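Side-chain contacts in 2-aminomuconate 6-semialdehyde dehydrogenase (Burkholderia cenocepacia, PDB 4U3W), which probably oxidises 2-aminomuconate 6-semialdehyde to 2-aminomuconate with a nicotinamide cofactor, as a member of the aldehyde dehydrogenase family: residues 63-68 with 235-240; 177-182 with 222-227; 320-325 with 414-419. All coordinates share one frame; numbering follows the deposited sequence. Where two conformers were deposited one is given.

Contact 1: 63-68 with 235-240; sequences SAVQAA and EFLTRH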
ATOM      1  N   SER A  63     -17.288 -25.658 -26.858  1.00 36.63           N
ATOM      2  CA  SER A  63     -18.609 -25.312 -26.326  1.00 39.53           C
ATOM      3  C   SER A  63     -18.527 -24.645 -24.932  1.00 36.04           C
ATOM      4  O   SER A  63     -19.255 -23.731 -24.645  1.00 36.08           O
ATOM      5  CB  SER A  63     -19.506 -26.549 -26.240  1.00 41.31           C
ATOM      6  OG  SER A  63     -19.743 -27.054 -27.555  1.00 46.91           O
ATOM      7  N   ALA A  64     -17.701 -25.200 -24.063  1.00 32.77           N
ATOM      8  CA  ALA A  64     -17.596 -24.704 -22.694  1.00 33.72           C
ATOM      9  C   ALA A  64     -17.001 -23.298 -22.714  1.00 34.20           C
ATOM     10  O   ALA A  64     -17.453 -22.394 -21.989  1.00 32.82           O
ATOM     11  CB  ALA A  64     -16.760 -25.664 -21.874  1.00 32.01           C
ATOM     12  N   VAL A  65     -15.998 -23.088 -23.566  1.00 33.62           N
ATOM     13  CA  VAL A  65     -15.386 -21.768 -23.669  1.00 36.42           C
ATOM     14  C   VAL A  65     -16.377 -20.722 -24.208  1.00 37.46           C
ATOM     15  O   VAL A  65     -16.449 -19.562 -23.707  1.00 35.43           O
ATOM     16  CB  VAL A  65     -14.122 -21.831 -24.568  1.00 32.57           C
ATOM     17  CG1 VAL A  65     -13.501 -20.433 -24.698  1.00 35.63           C
ATOM     18  CG2 VAL A  65     -13.112 -22.813 -23.941  1.00 28.04           C
ATOM     19  N   GLN A  66     -17.182 -21.123 -25.196  1.00 34.96           N
ATOM     20  CA  GLN A  66     -18.124 -20.167 -25.751  1.00 37.73           C
ATOM     21  C   GLN A  66     -19.224 -19.827 -24.731  1.00 36.58           C
ATOM     22  O   GLN A  66     -19.703 -18.715 -24.744  1.00 38.26           O
ATOM     23  CB  GLN A  66     -18.758 -20.702 -27.056  1.00 39.39           C
ATOM     24  CG  GLN A  66     -17.716 -21.060 -28.165  1.00 53.29           C
ATOM     25  CD  GLN A  66     -16.596 -20.023 -28.341  1.00 56.59           C
ATOM     26  OE1 GLN A  66     -16.807 -18.825 -28.224  1.00 57.37           O
ATOM     27  NE2 GLN A  66     -15.390 -20.502 -28.599  1.00 59.61           N
ATOM     28  N   ALA A  67     -19.655 -20.810 -23.928  1.00 33.98           N
ATOM     29  CA  ALA A  67     -20.652 -20.579 -22.872  1.00 37.38           C
ATOM     30  C   ALA A  67     -20.113 -19.586 -21.835  1.00 35.51           C
ATOM     31  O   ALA A  67     -20.845 -18.710 -21.350  1.00 33.56           O
ATOM     32  CB  ALA A  67     -21.043 -21.891 -22.167  1.00 35.72           C
ATOM     33  N   ALA A  68     -18.837 -19.752 -21.510  1.00 35.43           N
ATOM     34  CA  ALA A  68     -18.158 -18.869 -20.536  1.00 36.97           C
ATOM     35  C   ALA A  68     -18.089 -17.462 -21.097  1.00 38.59           C
ATOM     36  O   ALA A  68     -18.368 -16.493 -20.389  1.00 36.65           O
ATOM     37  CB  ALA A  68     -16.742 -19.412 -20.192  1.00 32.49           C
ATOM     38  N   GLU A 235      -5.108 -30.332 -22.956  1.00 33.17           N
ATOM     39  CA  GLU A 235      -4.428 -29.686 -24.070  1.00 33.72           C
ATOM     40  C   GLU A 235      -5.369 -28.826 -24.902  1.00 34.25           C
ATOM     41  O   GLU A 235      -5.014 -27.702 -25.294  1.00 35.67           O
ATOM     42  CB  GLU A 235      -3.796 -30.731 -24.991  1.00 37.15           C
ATOM     43  CG  GLU A 235      -3.099 -30.102 -26.159  1.00 42.29           C
ATOM     44  CD  GLU A 235      -2.447 -31.140 -27.047  1.00 49.72           C
ATOM     45  OE1 GLU A 235      -2.670 -31.075 -28.270  1.00 53.97           O
ATOM     46  OE2 GLU A 235      -1.775 -32.058 -26.535  1.00 50.21           O
ATOM     47  N   PHE A 236      -6.548 -29.356 -25.223  1.00 34.11           N
ATOM     48  CA  PHE A 236      -7.500 -28.592 -26.044  1.00 32.93           C
ATOM     49  C   PHE A 236      -7.818 -27.240 -25.407  1.00 33.57           C
ATOM     50  O   PHE A 236      -7.962 -26.213 -26.085  1.00 33.67           O
ATOM     51  CB  PHE A 236      -8.786 -29.377 -26.224  1.00 32.70           C
ATOM     52  CG  PHE A 236      -8.582 -30.779 -26.777  1.00 33.22           C
ATOM     53  CD1 PHE A 236      -7.442 -31.104 -27.492  1.00 34.16           C
ATOM     54  CD2 PHE A 236      -9.532 -31.750 -26.555  1.00 32.80           C
ATOM     55  CE1 PHE A 236      -7.233 -32.380 -27.970  1.00 38.26           C
ATOM     56  CE2 PHE A 236      -9.358 -33.053 -27.059  1.00 35.49           C
ATOM     57  CZ  PHE A 236      -8.190 -33.377 -27.771  1.00 37.35           C
ATOM     58  N   LEU A 237      -7.971 -27.261 -24.087  1.00 31.32           N
ATOM     59  CA  LEU A 237      -8.307 -26.046 -23.331  1.00 30.70           C
ATOM     60  C   LEU A 237      -7.202 -24.989 -23.480  1.00 34.86           C
ATOM     61  O   LEU A 237      -7.466 -23.808 -23.732  1.00 33.39           O
ATOM     62  CB  LEU A 237      -8.537 -26.420 -21.856  1.00 29.69           C
ATOM     63  CG  LEU A 237      -8.870 -25.217 -20.966  1.00 29.08           C
ATOM     64  CD1 LEU A 237     -10.093 -24.368 -21.448  1.00 36.95           C
ATOM     65  CD2 LEU A 237      -9.152 -25.740 -19.611  1.00 29.08           C
ATOM     66  N   THR A 238      -5.952 -25.411 -23.364  1.00 31.48           N
ATOM     67  CA  THR A 238      -4.829 -24.477 -23.439  1.00 31.97           C
ATOM     68  C   THR A 238      -4.612 -23.859 -24.807  1.00 40.55           C
ATOM     69  O   THR A 238      -4.070 -22.758 -24.891  1.00 40.56           O
ATOM     70  CB  THR A 238      -3.523 -25.175 -23.042  1.00 33.83           C
ATOM     71  OG1 THR A 238      -3.239 -26.193 -24.000  1.00 34.86           O
ATOM     72  CG2 THR A 238      -3.636 -25.826 -21.669  1.00 31.36           C
ATOM     73  N   ARG A 239      -5.000 -24.580 -25.877  1.00 38.60           N
ATOM     74  CA  ARG A 239      -4.827 -24.065 -27.217  1.00 40.54           C
ATOM     75  C   ARG A 239      -6.073 -23.327 -27.670  1.00 41.33           C
ATOM     76  O   ARG A 239      -6.141 -22.841 -28.821  1.00 41.63           O
ATOM     77  CB  ARG A 239      -4.506 -25.207 -28.190  1.00 48.14           C
ATOM     78  CG  ARG A 239      -3.184 -25.901 -27.881  1.00 55.98           C
ATOM     79  CD  ARG A 239      -2.866 -26.953 -28.941  1.00 63.46           C
ATOM     80  NE  ARG A 239      -4.120 -27.554 -29.395  1.00 68.35           N
ATOM     81  CZ  ARG A 239      -4.275 -28.821 -29.742  1.00 70.71           C
ATOM     82  NH1 ARG A 239      -3.240 -29.646 -29.717  1.00 72.28           N
ATOM     83  NH2 ARG A 239      -5.468 -29.258 -30.125  1.00 72.41           N
ATOM     84  N   HIS A 240      -7.082 -23.210 -26.810  1.00 36.76           N
ATOM     85  CA  HIS A 240      -8.293 -22.553 -27.330  1.00 37.50           C
ATOM     86  C   HIS A 240      -8.084 -21.039 -27.550  1.00 39.15           C
ATOM     87  O   HIS A 240      -7.603 -20.327 -26.675  1.00 41.51           O
ATOM     88  CB  HIS A 240      -9.475 -22.750 -26.417  1.00 35.36           C
ATOM     89  CG  HIS A 240     -10.767 -22.484 -27.104  1.00 34.60           C
ATOM     90  ND1 HIS A 240     -11.207 -21.204 -27.401  1.00 33.97           N
ATOM     91  CD2 HIS A 240     -11.694 -23.332 -27.607  1.00 35.86           C
ATOM     92  CE1 HIS A 240     -12.377 -21.277 -28.011  1.00 33.67           C
ATOM     93  NE2 HIS A 240     -12.678 -22.558 -28.182  1.00 38.38           N
TER
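V65 and H240 mark the closest backbone approach, with the V65 CA atom 8.0 Å from the H240 CA atom. V65 lies on a turn of helix 58-76. H240 lies in the loop just after helix 233-238. Their side chains meet head-on in the gap. H240 swings its ring toward the helix with CG anti to the backbone N, chi1 -162°. The CG1 methyl of V65 then sits over one face of the imidazole, 3.9 Å from the ring centroid and 26° off the ring normal. This is a CH-pi contact, shifted toward the ND1 and CE1 side of the ring. The other methyl, V65 CG2, comes within 4.0 Å of H240 CG and H240 CD2. V65 CG2 also reaches L237 CD1 at 4.2 Å, so the valine touches both the end of helix 233-238 and the loop after it. The contact sets the N-terminal helix 58-76 beside the cofactor-domain sheet of the aldehyde dehydrogenase fold. A64, A68 and L237 all touch V194 of strand 192-196. Q66 handles the polar edge. Its chain bends at chi2, and NE2 arrives near the plane of the imidazole, 3.2 Å from H240 CE1. The amide and ring planes are 40° apart. D62 OD1 is hydrogen-bonded to H240 NE2 and to Q66 NE2, and Q66 NE2 also bonds D242 OD2. H240 ND1 bonds the backbone N of D242, so it probably acts as the acceptor and NE2 carries the proton facing D62. Bonds at both nitrogens fix the rotation of this buried ring.

Contact 2: 177-182 with 222-227; sequences LLFTWK and FNLIHG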
ATOM      1  N   LEU A 177      -8.604 -28.915  -2.705  1.00 29.26           N
ATOM      2  CA  LEU A 177      -7.890 -27.745  -2.181  0.52 31.05           C
ATOM      3  C   LEU A 177      -7.302 -26.892  -3.309  1.00 31.44           C
ATOM      4  O   LEU A 177      -7.482 -25.643  -3.355  1.00 29.45           O
ATOM      5  CB  LEU A 177      -6.770 -28.184  -1.198  0.52 31.24           C
ATOM      6  CG  LEU A 177      -5.947 -27.178  -0.375  0.52 31.61           C
ATOM      7  CD1 LEU A 177      -5.196 -27.866   0.784  0.52 30.91           C
ATOM      8  CD2 LEU A 177      -4.943 -26.404  -1.182  0.52 30.71           C
ATOM      9  N   LEU A 178      -6.571 -27.546  -4.206  1.00 28.94           N
ATOM     10  CA  LEU A 178      -5.887 -26.824  -5.263  1.00 29.69           C
ATOM     11  C   LEU A 178      -6.843 -26.371  -6.390  1.00 29.51           C
ATOM     12  O   LEU A 178      -6.566 -25.377  -7.064  1.00 30.19           O
ATOM     13  CB  LEU A 178      -4.748 -27.696  -5.818  1.00 33.34           C
ATOM     14  CG  LEU A 178      -3.709 -27.905  -4.692  1.00 37.20           C
ATOM     15  CD1 LEU A 178      -2.590 -28.819  -5.153  1.00 35.40           C
ATOM     16  CD2 LEU A 178      -3.156 -26.550  -4.228  1.00 41.20           C
ATOM     17  N   PHE A 179      -7.952 -27.066  -6.575  1.00 26.48           N
ATOM     18  CA  PHE A 179      -9.005 -26.656  -7.540  1.00 29.70           C
ATOM     19  C   PHE A 179      -9.620 -25.320  -7.031  1.00 29.45           C
ATOM     20  O   PHE A 179      -9.655 -24.339  -7.744  1.00 28.59           O
ATOM     21  CB  PHE A 179     -10.037 -27.795  -7.664  1.00 29.16           C
ATOM     22  CG  PHE A 179     -11.024 -27.671  -8.792  1.00 28.02           C
ATOM     23  CD1 PHE A 179     -10.673 -27.962 -10.100  1.00 32.39           C
ATOM     24  CD2 PHE A 179     -12.330 -27.364  -8.526  1.00 28.63           C
ATOM     25  CE1 PHE A 179     -11.651 -27.912 -11.154  1.00 32.62           C
ATOM     26  CE2 PHE A 179     -13.306 -27.281  -9.555  1.00 28.29           C
ATOM     27  CZ  PHE A 179     -12.969 -27.556 -10.857  1.00 29.41           C
ATOM     28  N   THR A 180     -10.011 -25.267  -5.766  1.00 27.06           N
ATOM     29  CA  THR A 180     -10.646 -24.058  -5.250  1.00 28.14           C
ATOM     30  C   THR A 180      -9.672 -22.889  -5.062  1.00 28.35           C
ATOM     31  O   THR A 180     -10.088 -21.723  -5.112  1.00 28.60           O
ATOM     32  CB  THR A 180     -11.328 -24.308  -3.900  1.00 29.77           C
ATOM     33  OG1 THR A 180     -10.345 -24.759  -2.957  1.00 29.94           O
ATOM     34  CG2 THR A 180     -12.439 -25.360  -4.065  1.00 26.38           C
ATOM     35  N   TRP A 181      -8.399 -23.207  -4.821  1.00 27.20           N
ATOM     36  CA  TRP A 181      -7.353 -22.220  -4.743  1.00 29.17           C
ATOM     37  C   TRP A 181      -7.336 -21.354  -6.032  1.00 30.12           C
ATOM     38  O   TRP A 181      -7.016 -20.159  -5.973  1.00 27.20           O
ATOM     39  CB  TRP A 181      -6.021 -22.943  -4.540  1.00 31.52           C
ATOM     40  CG  TRP A 181      -4.800 -22.108  -4.629  1.00 39.88           C
ATOM     41  CD1 TRP A 181      -3.756 -22.270  -5.518  1.00 44.13           C
ATOM     42  CD2 TRP A 181      -4.441 -20.989  -3.790  1.00 43.50           C
ATOM     43  NE1 TRP A 181      -2.785 -21.318  -5.279  1.00 46.73           N
ATOM     44  CE2 TRP A 181      -3.185 -20.511  -4.242  1.00 46.69           C
ATOM     45  CE3 TRP A 181      -5.072 -20.336  -2.728  1.00 44.62           C
ATOM     46  CZ2 TRP A 181      -2.528 -19.418  -3.643  1.00 50.51           C
ATOM     47  CZ3 TRP A 181      -4.425 -19.234  -2.132  1.00 49.91           C
ATOM     48  CH2 TRP A 181      -3.166 -18.787  -2.599  1.00 51.11           C
ATOM     49  N   LYS A 182      -7.721 -21.951  -7.174  1.00 25.46           N
ATOM     50  CA  LYS A 182      -7.819 -21.207  -8.447  1.00 26.98           C
ATOM     51  C   LYS A 182      -9.244 -20.741  -8.764  1.00 29.16           C
ATOM     52  O   LYS A 182      -9.459 -19.584  -9.214  1.00 25.76           O
ATOM     53  CB  LYS A 182      -7.326 -22.080  -9.639  1.00 30.32           C
ATOM     54  CG  LYS A 182      -5.956 -22.700  -9.439  1.00 31.53           C
ATOM     55  CD  LYS A 182      -4.937 -21.626  -9.060  1.00 34.70           C
ATOM     56  CE  LYS A 182      -3.499 -22.192  -8.970  1.00 36.94           C
ATOM     57  NZ  LYS A 182      -3.226 -22.940 -10.282  1.00 41.67           N
ATOM     58  N   PHE A 222     -19.447 -20.888 -14.316  1.00 28.86           N
ATOM     59  CA  PHE A 222     -18.582 -21.971 -13.925  1.00 25.72           C
ATOM     60  C   PHE A 222     -18.860 -23.228 -14.811  1.00 27.98           C
ATOM     61  O   PHE A 222     -19.976 -23.736 -14.824  1.00 28.89           O
ATOM     62  CB  PHE A 222     -18.784 -22.342 -12.454  1.00 25.71           C
ATOM     63  CG  PHE A 222     -17.993 -23.553 -12.044  1.00 27.00           C
ATOM     64  CD1 PHE A 222     -16.675 -23.412 -11.588  1.00 29.17           C
ATOM     65  CD2 PHE A 222     -18.564 -24.824 -12.089  1.00 26.33           C
ATOM     66  CE1 PHE A 222     -15.923 -24.518 -11.191  1.00 31.60           C
ATOM     67  CE2 PHE A 222     -17.818 -25.932 -11.702  1.00 27.37           C
ATOM     68  CZ  PHE A 222     -16.505 -25.784 -11.260  1.00 30.65           C
ATOM     69  N   ASN A 223     -17.836 -23.718 -15.500  1.00 26.02           N
ATOM     70  CA  ASN A 223     -17.976 -24.896 -16.389  1.00 26.32           C
ATOM     71  C   ASN A 223     -16.920 -25.930 -16.005  1.00 26.02           C
ATOM     72  O   ASN A 223     -15.765 -25.581 -15.793  1.00 26.66           O
ATOM     73  CB  ASN A 223     -17.838 -24.514 -17.857  1.00 26.93           C
ATOM     74  CG  ASN A 223     -18.722 -23.374 -18.219  1.00 29.65           C
ATOM     75  OD1 ASN A 223     -19.889 -23.554 -18.552  1.00 29.49           O
ATOM     76  ND2 ASN A 223     -18.187 -22.184 -18.129  1.00 27.20           N
ATOM     77  N   LEU A 224     -17.353 -27.186 -15.869  1.00 25.97           N
ATOM     78  CA  LEU A 224     -16.479 -28.312 -15.535  1.00 25.75           C
ATOM     79  C   LEU A 224     -16.378 -29.261 -16.715  1.00 26.17           C
ATOM     80  O   LEU A 224     -17.401 -29.688 -17.262  1.00 27.17           O
ATOM     81  CB  LEU A 224     -17.038 -29.082 -14.334  1.00 25.71           C
ATOM     82  CG  LEU A 224     -16.185 -30.298 -13.934  1.00 30.37           C
ATOM     83  CD1 LEU A 224     -14.954 -29.816 -13.219  1.00 31.48           C
ATOM     84  CD2 LEU A 224     -17.018 -31.104 -12.958  1.00 30.74           C
ATOM     85  N   ILE A 225     -15.172 -29.541 -17.166  1.00 26.32           N
ATOM     86  CA  ILE A 225     -14.976 -30.531 -18.234  1.00 26.78           C
ATOM     87  C   ILE A 225     -14.050 -31.625 -17.737  1.00 28.32           C
ATOM     88  O   ILE A 225     -12.976 -31.319 -17.185  1.00 29.46           O
ATOM     89  CB  ILE A 225     -14.360 -29.925 -19.509  1.00 29.73           C
ATOM     90  CG1 ILE A 225     -13.252 -28.934 -19.120  1.00 29.51           C
ATOM     91  CG2 ILE A 225     -15.429 -29.189 -20.337  1.00 28.88           C
ATOM     92  CD1 ILE A 225     -12.374 -28.510 -20.318  1.00 30.91           C
ATOM     93  N   HIS A 226     -14.450 -32.868 -17.922  1.00 26.63           N
ATOM     94  CA  HIS A 226     -13.604 -33.971 -17.522  1.00 26.51           C
ATOM     95  C   HIS A 226     -12.795 -34.508 -18.673  1.00 30.29           C
ATOM     96  O   HIS A 226     -13.200 -34.405 -19.876  1.00 27.69           O
ATOM     97  CB  HIS A 226     -14.408 -35.125 -16.945  1.00 26.21           C
ATOM     98  CG  HIS A 226     -14.987 -34.839 -15.587  1.00 28.61           C
ATOM     99  ND1 HIS A 226     -14.203 -34.632 -14.450  1.00 25.33           N
ATOM    100  CD2 HIS A 226     -16.274 -34.704 -15.177  1.00 28.30           C
ATOM    101  CE1 HIS A 226     -14.985 -34.455 -13.410  1.00 25.00           C
ATOM    102  NE2 HIS A 226     -16.250 -34.486 -13.816  1.00 29.36           N
ATOM    103  N   GLY A 227     -11.662 -35.100 -18.316  1.00 27.12           N
ATOM    104  CA  GLY A 227     -10.874 -35.774 -19.328  1.00 27.77           C
ATOM    105  C   GLY A 227      -9.415 -35.835 -19.019  1.00 30.58           C
ATOM    106  O   GLY A 227      -8.993 -35.436 -17.933  1.00 30.06           O
TER
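F179, F222 and L224 meet in the core of the cofactor-binding domain, between a crossover helix and a strand of its sheet. F179 projects from helix 175-188. F222 and L224 belong to strand 222-224. The backbones stay well apart, with the F179 CA atom 11.1 Å from the L224 CA atom, and the side chains span the distance. In F179, CG is anti to the backbone N, chi1 -168°, which carries the ring off the helix toward the strand. The phenyl groups of F179 and F222 point at each other and meet rim to rim. F179 CE2 lies 3.9 Å from F222 CZ, and each of these atoms is near the plane of the other ring. The ring planes stand nearly perpendicular, about 84° apart, but edge meets edge, so this is not a T-shaped stack. The far end of the F179 ring also meets L224, whose CD1 methyl comes in obliquely to 3.8 Å from F179 CZ. All three side chains are buried, and the meeting is wholly apolar. Helix 203-214 adds A205 and L208 against F179, and A209 and M212 against F222. Helix 175-188 links the parallel neighbours 153-169 and 192-196, and helix 203-214 links 192-196 to 222-224. F179 thus bridges two successive beta-alpha-beta crossovers, an arrangement typical of the Rossmann-like cofactor domain of aldehyde dehydrogenases.

Contact 3: 320-325 with 414-419; sequences ERFVAA and CHIAPF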
ATOM      1  N   GLU A 320      23.663 -38.564  12.937  1.00 43.39           N
ATOM      2  CA  GLU A 320      23.334 -39.975  13.220  1.00 44.17           C
ATOM      3  C   GLU A 320      22.115 -40.140  14.117  1.00 42.49           C
ATOM      4  O   GLU A 320      21.243 -40.960  13.837  1.00 42.03           O
ATOM      5  CB  GLU A 320      24.545 -40.696  13.848  1.00 50.79           C
ATOM      6  CG  GLU A 320      25.661 -40.907  12.853  1.00 58.56           C
ATOM      7  CD  GLU A 320      26.597 -42.060  13.232  1.00 72.36           C
ATOM      8  OE1 GLU A 320      26.311 -42.811  14.204  1.00 75.24           O
ATOM      9  OE2 GLU A 320      27.623 -42.222  12.532  1.00 77.77           O
ATOM     10  N   ARG A 321      22.043 -39.332  15.170  1.00 39.46           N
ATOM     11  CA  ARG A 321      20.880 -39.306  16.063  1.00 40.47           C
ATOM     12  C   ARG A 321      19.609 -38.898  15.323  1.00 39.40           C
ATOM     13  O   ARG A 321      18.529 -39.447  15.586  1.00 40.67           O
ATOM     14  CB  ARG A 321      21.096 -38.315  17.221  1.00 40.15           C
ATOM     15  CG  ARG A 321      22.148 -38.711  18.198  1.00 45.67           C
ATOM     16  CD  ARG A 321      22.222 -37.702  19.396  1.00 58.29           C
ATOM     17  NE  ARG A 321      20.896 -37.265  19.851  1.00 56.21           N
ATOM     18  CZ  ARG A 321      20.484 -35.999  19.945  1.00 53.65           C
ATOM     19  NH1 ARG A 321      21.280 -34.983  19.632  1.00 51.01           N
ATOM     20  NH2 ARG A 321      19.259 -35.745  20.380  1.00 53.04           N
ATOM     21  N   PHE A 322      19.725 -37.921  14.417  1.00 37.93           N
ATOM     22  CA  PHE A 322      18.555 -37.477  13.656  1.00 35.68           C
ATOM     23  C   PHE A 322      18.059 -38.615  12.760  1.00 35.88           C
ATOM     24  O   PHE A 322      16.862 -38.901  12.698  1.00 35.71           O
ATOM     25  CB  PHE A 322      18.875 -36.236  12.816  1.00 36.91           C
ATOM     26  CG  PHE A 322      17.658 -35.619  12.142  1.00 36.30           C
ATOM     27  CD1 PHE A 322      17.222 -36.066  10.902  1.00 37.67           C
ATOM     28  CD2 PHE A 322      16.953 -34.615  12.777  1.00 35.32           C
ATOM     29  CE1 PHE A 322      16.068 -35.488  10.294  1.00 36.86           C
ATOM     30  CE2 PHE A 322      15.809 -34.038  12.201  1.00 36.02           C
ATOM     31  CZ  PHE A 322      15.387 -34.462  10.956  1.00 36.15           C
ATOM     32  N   VAL A 323      18.966 -39.262  12.048  1.00 35.73           N
ATOM     33  CA  VAL A 323      18.531 -40.337  11.151  1.00 37.16           C
ATOM     34  C   VAL A 323      17.814 -41.430  11.961  1.00 38.11           C
ATOM     35  O   VAL A 323      16.734 -41.869  11.609  1.00 37.88           O
ATOM     36  CB  VAL A 323      19.707 -40.944  10.372  1.00 40.45           C
ATOM     37  CG1 VAL A 323      19.190 -42.096   9.516  1.00 40.21           C
ATOM     38  CG2 VAL A 323      20.366 -39.895   9.492  1.00 39.81           C
ATOM     39  N   ALA A 324      18.413 -41.834  13.081  1.00 41.08           N
ATOM     40  CA  ALA A 324      17.841 -42.869  13.939  1.00 40.61           C
ATOM     41  C   ALA A 324      16.455 -42.490  14.469  1.00 38.82           C
ATOM     42  O   ALA A 324      15.567 -43.313  14.439  1.00 39.29           O
ATOM     43  CB  ALA A 324      18.807 -43.180  15.133  1.00 46.19           C
ATOM     44  N   ALA A 325      16.265 -41.258  14.963  1.00 37.46           N
ATOM     45  CA  ALA A 325      14.937 -40.826  15.452  1.00 37.38           C
ATOM     46  C   ALA A 325      13.886 -40.757  14.356  1.00 37.66           C
ATOM     47  O   ALA A 325      12.713 -41.087  14.559  1.00 39.27           O
ATOM     48  CB  ALA A 325      15.021 -39.446  16.132  1.00 36.16           C
ATOM     49  N   CYS A 414      12.721 -39.358   1.557  1.00 35.82           N
ATOM     50  CA  CYS A 414      13.670 -38.274   1.695  1.00 33.86           C
ATOM     51  C   CYS A 414      15.048 -38.902   1.746  1.00 33.89           C
ATOM     52  O   CYS A 414      15.205 -40.011   2.261  1.00 32.58           O
ATOM     53  CB  CYS A 414      13.410 -37.433   2.972  1.00 31.74           C
ATOM     54  SG  CYS A 414      13.412 -38.320   4.546  1.00 34.63           S
ATOM     55  N   HIS A 415      16.027 -38.173   1.213  1.00 32.60           N
ATOM     56  CA  HIS A 415      17.433 -38.483   1.398  1.00 32.25           C
ATOM     57  C   HIS A 415      17.982 -37.533   2.513  1.00 32.24           C
ATOM     58  O   HIS A 415      17.665 -36.361   2.537  1.00 32.80           O
ATOM     59  CB  HIS A 415      18.226 -38.312   0.086  1.00 33.17           C
ATOM     60  CG  HIS A 415      19.708 -38.483   0.254  1.00 35.91           C
ATOM     61  ND1 HIS A 415      20.551 -37.434   0.578  1.00 36.60           N
ATOM     62  CD2 HIS A 415      20.502 -39.579   0.159  1.00 39.22           C
ATOM     63  CE1 HIS A 415      21.794 -37.879   0.684  1.00 37.32           C
ATOM     64  NE2 HIS A 415      21.790 -39.177   0.445  1.00 40.28           N
ATOM     65  N   ILE A 416      18.831 -38.039   3.398  1.00 34.35           N
ATOM     66  CA  ILE A 416      19.446 -37.202   4.469  1.00 34.17           C
ATOM     67  C   ILE A 416      20.974 -37.181   4.278  1.00 36.80           C
ATOM     68  O   ILE A 416      21.592 -38.250   4.134  1.00 37.67           O
ATOM     69  CB  ILE A 416      19.058 -37.753   5.883  1.00 40.19           C
ATOM     70  CG1 ILE A 416      17.556 -38.088   5.864  1.00 41.73           C
ATOM     71  CG2 ILE A 416      19.406 -36.729   7.061  1.00 30.16           C
ATOM     72  CD1 ILE A 416      16.960 -38.613   7.136  1.00 41.73           C
ATOM     73  N   ALA A 417      21.583 -35.982   4.267  1.00 36.38           N
ATOM     74  CA  ALA A 417      23.055 -35.861   4.186  1.00 38.27           C
ATOM     75  C   ALA A 417      23.546 -34.984   5.303  1.00 37.96           C
ATOM     76  O   ALA A 417      22.800 -34.133   5.772  1.00 35.89           O
ATOM     77  CB  ALA A 417      23.516 -35.290   2.850  1.00 39.78           C
ATOM     78  N   PRO A 418      24.804 -35.205   5.751  1.00 39.69           N
ATOM     79  CA  PRO A 418      25.415 -34.297   6.729  1.00 41.29           C
ATOM     80  C   PRO A 418      25.973 -33.036   6.085  1.00 39.62           C
ATOM     81  O   PRO A 418      26.389 -33.124   4.923  1.00 41.26           O
ATOM     82  CB  PRO A 418      26.565 -35.126   7.303  1.00 42.28           C
ATOM     83  CG  PRO A 418      26.990 -35.990   6.119  1.00 43.20           C
ATOM     84  CD  PRO A 418      25.708 -36.308   5.370  1.00 42.76           C
ATOM     85  N   PHE A 419      26.036 -31.926   6.829  1.00 36.88           N
ATOM     86  CA  PHE A 419      26.799 -30.768   6.376  1.00 39.79           C
ATOM     87  C   PHE A 419      27.653 -30.238   7.532  1.00 44.18           C
ATOM     88  O   PHE A 419      27.405 -30.569   8.705  1.00 44.06           O
ATOM     89  CB  PHE A 419      25.873 -29.673   5.786  1.00 35.61           C
ATOM     90  CG  PHE A 419      25.032 -28.928   6.792  1.00 38.06           C
ATOM     91  CD1 PHE A 419      23.786 -29.428   7.174  1.00 38.83           C
ATOM     92  CD2 PHE A 419      25.435 -27.698   7.297  1.00 39.07           C
ATOM     93  CE1 PHE A 419      22.966 -28.746   8.069  1.00 36.17           C
ATOM     94  CE2 PHE A 419      24.637 -26.991   8.226  1.00 37.63           C
ATOM     95  CZ  PHE A 419      23.393 -27.512   8.617  1.00 35.48           C
TER
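I416 reaches from strand 413-419 toward V323 and F322 on helix 319-331. The V323 CA and I416 CA atoms are 7.4 Å apart, the nearest approach of the two backbones. The closer-packed part of the contact centres on the CG2 methyl of I416. It is anti to the backbone N, which directs this branch at the helix. I416 CG2 lies 4.1 Å from V323 CG2. V323 and I416 run past one another, pointing opposite ways. Of the valine, only CG2 comes within 4.2 Å of I416. The same I416 methyl makes a looser, oblique approach to the F322 ring, 4.5 Å from F322 CD1. F322 has CG anti to the backbone N, chi1 -173°, and its ring points inward from the helix. V291 and V294 of helix 287-299 and V314 of strand 309-315 pack on that ring. I416 is buried too. F319 and L326 of the same helix extend the contact on it, and V314 touches it from strand 309-315. That strand is the parallel neighbour of strand 413-419 in the seven-stranded sheet of the catalytic domain. Through F322, which touches both V314 and I416, the helix lies against two adjacent strands of this sheet.

The outer side is different. E320, R321 and A324 are exposed and do not touch 414-419. R321 makes a cation-pi contact with F287. V323 is the border residue, partly exposed although it touches I416.

Only carbon atoms meet across the contact, and no hydrogen bond links the two segments. Its cohesion must come from van der Waals contact and the burial of apolar surface. These forces have little directional demand, and the charged groups remain on the solvent side.

How the contacts relate
From the N terminus, helix 58-76 comes first, and contact 1 closes a long loop when the chain reaches 235-240. Contact 2 opens and closes within that loop, at 177-182 and 222-227. The two touch: A67 and A68 pack on N223, and A64 on I225. Their centres are 14 Å apart. Together they tie an N-terminal helix, the crossover helices and strand 222-224 into the cofactor domain. Contact 3 follows in series and crosses neither. It closes a separate loop in the catalytic domain, joining helix 319-331 to strand 413-419. Its centre is about 49 Å from that of contact 1, on the opposite side of the chain's centre.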